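Long-range contact in RNA-binding protein 12 (Homo sapiens, PDB 2EK1), which probably binds RNA through an RNA recognition motif, which forms a disulfide-linked dimer in this crystal: residues 45-50 with 59-64. Residues are numbered along the deposited sequence; the frame is centred on the assembly and turned at random.
Sequences SVCLKY and EAMVAF
Cys47 lays its SG alongside the selenomethionine side chain of Met61; the two residues point to the same face of the sheet, and a chi1 of 77° puts the sulfur beside Met61 CB and CG, 3.5 Å from each. Beneath it the two residues form an antiparallel hydrogen-bonded pair, Cys47 N to Met61 O at 3.0 Å and Met61 N to Cys47 O at 3.1 Å. Lys49 N continues the pairing to Glu59 O, and a water donates to both Lys49 O and Glu59 O. The extended Lys49 chain runs past Glu59, its NZ 4.1 Å from Glu59 OE1, too far for a salt bridge. On the other face Val46 and Val62 lie side by side, CG2 to CG2 3.6 Å. At the Ser45 end of the contact, Ser45 OG accepts from Ala63 N at 2.8 Å; an alanine here would probably leave Ala63 N without this acceptor and Ile42 O without its hydroxyl partner. These are the second and third strands of the RRM fold: Val46, Leu48 and Val62 pack on Ile32 of helix 29-35, strand 59-64 pairs onward with strand 16-21, and strand 47-50 extends the sheet into the second subunit, where Cys47 forms a disulfide with its counterpart.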
# COMPACT_ATOMS: atom_id res chain seq x y z
N SER A 45 -6.60 -3.47 -5.86
CA SER A 45 -5.36 -3.83 -5.13
C SER A 45 -4.43 -2.64 -4.98
O SER A 45 -3.38 -2.77 -4.37
CB SER A 45 -4.55 -4.95 -5.90
OG SER A 45 -3.88 -4.39 -7.07
N VAL A 46 -4.78 -1.49 -5.52
CA VAL A 46 -3.81 -0.39 -5.45
C VAL A 46 -3.76 0.25 -4.03
O VAL A 46 -4.84 0.54 -3.46
CB VAL A 46 -4.19 0.76 -6.38
CG1 VAL A 46 -3.17 1.90 -6.26
CG2 VAL A 46 -4.29 0.28 -7.85
N CYS A 47 -2.56 0.46 -3.47
CA CYS A 47 -2.49 1.21 -2.17
C CYS A 47 -1.41 2.24 -2.44
O CYS A 47 -0.45 1.92 -3.11
CB CYS A 47 -2.17 0.30 -0.96
SG CYS A 47 -0.46 -0.15 -0.91
N LEU A 48 -1.56 3.45 -1.93
CA LEU A 48 -0.67 4.53 -2.14
C LEU A 48 0.01 4.80 -0.83
O LEU A 48 -0.68 4.88 0.24
CB LEU A 48 -1.43 5.80 -2.51
CG LEU A 48 -2.24 5.84 -3.83
CD1 LEU A 48 -2.85 7.21 -3.98
CD2 LEU A 48 -1.37 5.55 -5.12
N LYS A 49 1.33 5.03 -0.88
CA LYS A 49 2.03 5.29 0.34
C LYS A 49 2.05 6.79 0.70
O LYS A 49 2.08 7.65 -0.16
CB LYS A 49 3.48 4.74 0.24
CG LYS A 49 3.51 3.23 0.30
CD LYS A 49 4.95 2.65 -0.01
CE LYS A 49 4.92 1.24 0.41
NZ LYS A 49 6.20 0.62 0.09
N TYR A 50 2.04 7.07 2.01
CA TYR A 50 2.09 8.48 2.44
C TYR A 50 3.09 8.56 3.60
O TYR A 50 3.13 7.68 4.44
CB TYR A 50 0.69 8.95 2.95
CG TYR A 50 -0.36 9.02 1.88
CD1 TYR A 50 -1.05 7.87 1.48
CD2 TYR A 50 -0.67 10.24 1.27
CE1 TYR A 50 -2.05 7.93 0.50
CE2 TYR A 50 -1.66 10.33 0.27
CZ TYR A 50 -2.34 9.17 -0.10
OH TYR A 50 -3.34 9.30 -1.04
N GLU A 59 4.92 6.58 -4.24
CA GLU A 59 5.07 5.12 -4.25
C GLU A 59 3.73 4.40 -4.10
O GLU A 59 2.80 4.94 -3.49
CB GLU A 59 6.04 4.67 -3.13
CG GLU A 59 7.46 5.18 -3.35
CD GLU A 59 8.48 4.78 -2.31
OE1 GLU A 59 8.21 3.89 -1.46
OE2 GLU A 59 9.58 5.37 -2.37
N ALA A 60 3.66 3.17 -4.60
CA ALA A 60 2.42 2.39 -4.53
C ALA A 60 2.75 0.89 -4.61
O ALA A 60 3.89 0.53 -4.92
CB ALA A 60 1.58 2.75 -5.63
N MSE A 61 1.80 0.07 -4.27
CA MSE A 61 1.90 -1.38 -4.30
C MSE A 61 0.68 -1.65 -5.15
O MSE A 61 -0.37 -0.97 -5.01
CB MSE A 61 1.71 -1.99 -2.92
CG MSE A 61 2.68 -1.46 -1.88
SE MSE A 61 2.39 -2.39 -0.21
CE MSE A 61 3.56 -3.80 -0.81
N VAL A 62 0.82 -2.64 -6.01
CA VAL A 62 -0.23 -3.00 -6.93
C VAL A 62 -0.08 -4.55 -7.14
O VAL A 62 1.05 -5.11 -7.07
CB VAL A 62 0.05 -2.15 -8.19
CG1 VAL A 62 0.23 -2.95 -9.36
CG2 VAL A 62 -0.92 -1.00 -8.31
N ALA A 63 -1.19 -5.24 -7.35
CA ALA A 63 -1.11 -6.71 -7.48
C ALA A 63 -1.69 -7.25 -8.77
O ALA A 63 -2.49 -6.65 -9.37
CB ALA A 63 -1.77 -7.38 -6.30
N PHE A 64 -1.23 -8.44 -9.13
CA PHE A 64 -1.62 -9.11 -10.34
C PHE A 64 -1.99 -10.53 -9.89
O PHE A 64 -1.48 -11.06 -8.85
CB PHE A 64 -0.41 -9.19 -11.30
CG PHE A 64 0.12 -7.84 -11.71
CD1 PHE A 64 -0.32 -7.23 -12.89
CD2 PHE A 64 0.98 -7.17 -10.90
CE1 PHE A 64 0.11 -5.98 -13.25
CE2 PHE A 64 1.42 -5.87 -11.29
CZ PHE A 64 0.98 -5.29 -12.46
O HOH W 1 2.34 7.64 -2.97